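Local coordinates for protein D-glucosaminate-6-phosphate ammonia lyase (Salmonella typhimurium, PDB 7LCE) that belongs to the fold-type I pyridoxal-phosphate-dependent enzymes, the aminotransferase-like superfamily, and carries its cofactor covalently on a lysine, at residues 81-86 with 230-235; 327-332 with 354-359. One frame throughout, in Å; residues are numbered along the deposited sequence.

Overall arrangement
Contacts 1 and 2 lie on opposite sides of the chain's centre, with their own centres about 45 Å apart and their nearest atoms about 29 Å apart, and they do not touch. Contact 1 closes before contact 2 opens along the chain, and they share neither helix nor sheet. In contact 1, helices 73-86 and 227-234 meet beside the mixed seven-stranded sheet characteristic of the large domain of fold-type I enzymes. In contact 2, strand 327-331 meets helix 352-365 near the chain's C-terminal end. The contacts therefore report on two separately packed regions, the second also drawing in the early strand 13-17, which pairs in parallel with strand 327-331.

Contact 1 (81-86 with 230-235); sequences VAAAIT and IAACKA
A83 faces A232 and C233 where helix 73-86 passes helix 227-234, and the small side chains let the backbones come close: CA of A83 and CA of A232 are 4.8 Å apart. The apolar part of the contact centres on one methyl group. CB of A83 lies 3.6 Å from CB of A232 and also reaches the peptide that joins A232 to C233, with the backbone N of C233 3.6 Å away. From the other helix, CB of A232 rests against the backbone, 3.8 Å from O of A83. C233 starts out away from helix 73-86, but with SG beside its own backbone N (chi1 -64°) the sulfur turns back, and SG stands 3.6 Å from CB of A83. No hydrogen bond crosses directly between the segments. Polar links run alongside instead: the carbonyl O of A82 accepts from N and OG1 of T86, while the side-chain amide of Q236 bonds both T86 OG1 and A232 O and so bridges the two helices. K234 is partly exposed and forms salt bridges with D66 and E52. A bound calcium ion lies about 6 Å from the side chain of A232. The two helices follow strands 66-70 and 221-225, antiparallel neighbours at one edge of the seven-stranded sheet, as counted within this chain. A84 and I85 touch strand 153-159, I230 and C233 strand 221-225, so the close helix pair packs on the central sheet of the fold-type I large domain.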
loop_
_atom_site.group_PDB
_atom_site.type_symbol
_atom_site.label_atom_id
_atom_site.label_comp_id
_atom_site.label_asym_id
_atom_site.label_seq_id
_atom_site.Cartn_x
_atom_site.Cartn_y
_atom_site.Cartn_z
ATOM N N VAL A 81 -25.398 14.805 -11.083
ATOM C CA VAL A 81 -24.533 13.933 -10.293
ATOM C C VAL A 81 -23.558 14.764 -9.471
ATOM O O VAL A 81 -23.364 14.524 -8.273
ATOM C CB VAL A 81 -23.801 12.933 -11.204
ATOM C CG1 VAL A 81 -22.751 12.166 -10.415
ATOM C CG2 VAL A 81 -24.794 11.970 -11.826
ATOM N N ALA A 82 -22.930 15.761 -10.103
ATOM C CA ALA A 82 -22.037 16.653 -9.371
ATOM C C ALA A 82 -22.777 17.379 -8.256
ATOM O O ALA A 82 -22.199 17.642 -7.195
ATOM C CB ALA A 82 -21.391 17.657 -10.324
ATOM N N ALA A 83 -24.049 17.715 -8.479
ATOM C CA ALA A 83 -24.850 18.319 -7.421
ATOM C C ALA A 83 -25.047 17.351 -6.260
ATOM O O ALA A 83 -25.018 17.756 -5.091
ATOM C CB ALA A 83 -26.198 18.776 -7.979
ATOM N N ALA A 84 -25.262 16.068 -6.561
ATOM C CA ALA A 84 -25.470 15.089 -5.498
ATOM C C ALA A 84 -24.182 14.796 -4.740
ATOM O O ALA A 84 -24.227 14.464 -3.549
ATOM C CB ALA A 84 -26.049 13.797 -6.074
ATOM N N ILE A 85 -23.036 14.911 -5.402
ATOM C CA ILE A 85 -21.761 14.614 -4.757
ATOM C C ILE A 85 -21.229 15.819 -3.993
ATOM O O ILE A 85 -20.752 15.681 -2.863
ATOM C CB ILE A 85 -20.748 14.117 -5.806
ATOM C CG1 ILE A 85 -21.234 12.807 -6.426
ATOM C CG2 ILE A 85 -19.377 13.931 -5.178
ATOM C CD1 ILE A 85 -20.293 12.232 -7.453
ATOM N N THR A 86 -21.320 17.011 -4.583
ATOM C CA THR A 86 -20.755 18.204 -3.963
ATOM C C THR A 86 -21.689 18.852 -2.953
ATOM O O THR A 86 -21.215 19.609 -2.098
ATOM C CB THR A 86 -20.393 19.240 -5.030
ATOM O OG1 THR A 86 -21.576 19.622 -5.745
ATOM C CG2 THR A 86 -19.375 18.674 -6.004
ATOM N N ILE A 230 -31.671 21.651 -6.896
ATOM C CA ILE A 230 -31.465 22.510 -8.059
ATOM C C ILE A 230 -30.433 23.585 -7.742
ATOM O O ILE A 230 -29.620 23.961 -8.596
ATOM C CB ILE A 230 -32.801 23.119 -8.523
ATOM C CG1 ILE A 230 -33.734 22.025 -9.043
ATOM C CG2 ILE A 230 -32.569 24.148 -9.619
ATOM C CD1 ILE A 230 -33.213 21.319 -10.273
ATOM N N ALA A 231 -30.442 24.086 -6.503
ATOM C CA ALA A 231 -29.431 25.051 -6.084
ATOM C C ALA A 231 -28.030 24.463 -6.185
ATOM O O ALA A 231 -27.089 25.149 -6.604
ATOM C CB ALA A 231 -29.717 25.520 -4.658
ATOM N N ALA A 232 -27.872 23.187 -5.819
ATOM C CA ALA A 232 -26.576 22.534 -5.968
ATOM C C ALA A 232 -26.200 22.368 -7.433
ATOM O O ALA A 232 -25.010 22.341 -7.766
ATOM C CB ALA A 232 -26.581 21.178 -5.265
ATOM N N CYS A 233 -27.190 22.253 -8.320
ATOM C CA CYS A 233 -26.894 22.239 -9.748
ATOM C C CYS A 233 -26.391 23.601 -10.203
ATOM O O CYS A 233 -25.387 23.695 -10.919
ATOM C CB CYS A 233 -28.132 21.830 -10.544
ATOM S SG CYS A 233 -28.706 20.149 -10.225
ATOM N N LYS A 234 -27.076 24.672 -9.788
ATOM C CA LYS A 234 -26.644 26.018 -10.150
ATOM C C LYS A 234 -25.217 26.286 -9.694
ATOM O O LYS A 234 -24.462 26.976 -10.389
ATOM C CB LYS A 234 -27.592 27.054 -9.544
ATOM C CG LYS A 234 -29.012 26.994 -10.086
ATOM C CD LYS A 234 -29.899 28.055 -9.449
ATOM C CE LYS A 234 -31.303 28.025 -10.034
ATOM N NZ LYS A 234 -32.191 29.056 -9.431
ATOM N N ALA A 235 -24.822 25.724 -8.549
ATOM C CA ALA A 235 -23.484 25.936 -8.011
ATOM C C ALA A 235 -22.388 25.390 -8.914
ATOM O O ALA A 235 -21.213 25.704 -8.691
ATOM C CB ALA A 235 -23.367 25.296 -6.627
#

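Contact 2 (327-332 with 354-359); sequences IAIYAR and ALIVAR
The chi1 of I329 (-63°) sets CG1 beside the backbone N and CG2 across from it, and the two branches of this isoleucine lean mainly on different residues of helix 352-365, CG2 on I356 and CD1 on R359. CG2 of I329 lies 4.0 Å from CG1 of I356 and 4.1 Å from CD1 of I356, which ends an extended chain. The longer branch ends in CD1, which sits against the aliphatic base of R359, 3.7 Å from its CB and 3.9 Å from its CG. CB and CG of R359, with CG anti to N, lie against I329; the bend at chi2 (74°) then turns the rest of the chain, and its NH2 makes a weak hydrogen bond to O of Q321. The side chains run at a slant to each other in both pairs. They meet through apolar atoms, and no hydrogen bond joins the segments. I329 and I356 are buried, whereas R359 remains partly accessible. The axis of strand 327-331 makes 99° with that of helical segment 354-359, closest approach 10.1 Å. L322 of helix 315-324 packs on both I329 and R359, and I356 also touches L343 of strand 340-343. V357 turns away to helix 270-282, while the strand itself pairs with strand 13-17 and Y330 OH bonds E46 of the second subunit.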
loop_
_atom_site.group_PDB
_atom_site.type_symbol
_atom_site.label_atom_id
_atom_site.label_comp_id
_atom_site.label_asym_id
_atom_site.label_seq_id
_atom_site.Cartn_x
_atom_site.Cartn_y
_atom_site.Cartn_z
ATOM N N ILE A 327 -31.292 15.028 -52.926
ATOM C CA ILE A 327 -32.076 15.427 -51.764
ATOM C C ILE A 327 -32.077 14.235 -50.814
ATOM O O ILE A 327 -32.655 13.187 -51.124
ATOM C CB ILE A 327 -33.504 15.840 -52.146
ATOM C CG1 ILE A 327 -33.490 17.030 -53.107
ATOM C CG2 ILE A 327 -34.303 16.182 -50.898
ATOM C CD1 ILE A 327 -32.824 18.262 -52.546
ATOM N N ALA A 328 -31.421 14.383 -49.665
ATOM C CA ALA A 328 -31.299 13.298 -48.695
ATOM C C ALA A 328 -32.624 13.116 -47.961
ATOM O O ALA A 328 -33.022 13.974 -47.167
ATOM C CB ALA A 328 -30.169 13.591 -47.715
ATOM N N ILE A 329 -33.303 12.001 -48.219
ATOM C CA ILE A 329 -34.593 11.694 -47.606
ATOM C C ILE A 329 -34.401 10.539 -46.631
ATOM O O ILE A 329 -34.049 9.423 -47.036
ATOM C CB ILE A 329 -35.658 11.355 -48.658
ATOM C CG1 ILE A 329 -35.915 12.559 -49.568
ATOM C CG2 ILE A 329 -36.943 10.904 -47.986
ATOM C CD1 ILE A 329 -36.588 12.201 -50.869
ATOM N N TYR A 330 -34.633 10.809 -45.347
ATOM C CA TYR A 330 -34.447 9.828 -44.281
ATOM C C TYR A 330 -35.815 9.331 -43.824
ATOM O O TYR A 330 -36.582 10.079 -43.208
ATOM C CB TYR A 330 -33.665 10.437 -43.119
ATOM C CG TYR A 330 -32.199 10.664 -43.417
ATOM C CD1 TYR A 330 -31.774 11.807 -44.083
ATOM C CD2 TYR A 330 -31.240 9.739 -43.030
ATOM C CE1 TYR A 330 -30.435 12.018 -44.358
ATOM C CE2 TYR A 330 -29.898 9.941 -43.300
ATOM C CZ TYR A 330 -29.500 11.081 -43.964
ATOM O OH TYR A 330 -28.164 11.288 -44.235
ATOM N N ALA A 331 -36.118 8.072 -44.126
ATOM C CA ALA A 331 -37.353 7.434 -43.695
ATOM C C ALA A 331 -37.092 6.474 -42.539
ATOM O O ALA A 331 -35.949 6.192 -42.173
ATOM C CB ALA A 331 -38.004 6.693 -44.865
ATOM N N ARG A 332 -38.181 5.960 -41.963
ATOM C CA ARG A 332 -38.071 4.977 -40.892
ATOM C C ARG A 332 -37.721 3.624 -41.498
ATOM O O ARG A 332 -38.478 3.085 -42.313
ATOM C CB ARG A 332 -39.376 4.891 -40.101
ATOM C CG ARG A 332 -39.637 6.067 -39.176
ATOM C CD ARG A 332 -40.979 5.927 -38.466
ATOM N NE ARG A 332 -41.027 4.793 -37.550
ATOM C CZ ARG A 332 -40.692 4.850 -36.269
ATOM N NH1 ARG A 332 -40.268 5.976 -35.714
ATOM N NH2 ARG A 332 -40.788 3.753 -35.523
ATOM N N ALA A 354 -44.352 16.351 -51.151
ATOM C CA ALA A 354 -44.396 16.223 -52.601
ATOM C C ALA A 354 -43.037 15.824 -53.157
ATOM O O ALA A 354 -42.961 15.089 -54.148
ATOM C CB ALA A 354 -44.865 17.534 -53.232
ATOM N N LEU A 355 -41.958 16.300 -52.534
ATOM C CA LEU A 355 -40.619 15.963 -53.002
ATOM C C LEU A 355 -40.317 14.482 -52.800
ATOM O O LEU A 355 -39.665 13.856 -53.644
ATOM C CB LEU A 355 -39.588 16.826 -52.275
ATOM C CG LEU A 355 -39.738 18.331 -52.494
ATOM C CD1 LEU A 355 -38.756 19.108 -51.631
ATOM C CD2 LEU A 355 -39.553 18.668 -53.964
ATOM N N ILE A 356 -40.795 13.901 -51.694
ATOM C CA ILE A 356 -40.542 12.487 -51.428
ATOM C C ILE A 356 -41.216 11.616 -52.480
ATOM O O ILE A 356 -40.641 10.624 -52.946
ATOM C CB ILE A 356 -40.996 12.112 -50.005
ATOM C CG1 ILE A 356 -40.230 12.929 -48.964
ATOM C CG2 ILE A 356 -40.796 10.629 -49.754
ATOM C CD1 ILE A 356 -40.614 12.609 -47.536
ATOM N N VAL A 357 -42.442 11.972 -52.874
ATOM C CA VAL A 357 -43.131 11.207 -53.908
ATOM C C VAL A 357 -42.395 11.327 -55.236
ATOM O O VAL A 357 -42.296 10.357 -55.997
ATOM C CB VAL A 357 -44.594 11.668 -54.028
ATOM C CG1 VAL A 357 -45.352 10.768 -54.984
ATOM C CG2 VAL A 357 -45.263 11.677 -52.663
ATOM N N ALA A 358 -41.860 12.514 -55.531
ATOM C CA ALA A 358 -41.118 12.702 -56.772
ATOM C C ALA A 358 -39.854 11.851 -56.794
ATOM O O ALA A 358 -39.536 11.227 -57.814
ATOM C CB ALA A 358 -40.775 14.179 -56.962
ATOM N N ARG A 359 -39.118 11.812 -55.681
ATOM C CA ARG A 359 -37.925 10.974 -55.630
ATOM C C ARG A 359 -38.295 9.499 -55.728
ATOM O O ARG A 359 -37.591 8.717 -56.375
ATOM C CB ARG A 359 -37.141 11.239 -54.347
ATOM C CG ARG A 359 -35.880 10.397 -54.206
ATOM C CD ARG A 359 -34.786 10.907 -55.137
ATOM N NE ARG A 359 -33.563 10.116 -55.053
ATOM C CZ ARG A 359 -33.156 9.266 -55.986
ATOM N NH1 ARG A 359 -33.838 9.093 -57.105
ATOM N NH2 ARG A 359 -32.031 8.585 -55.796
#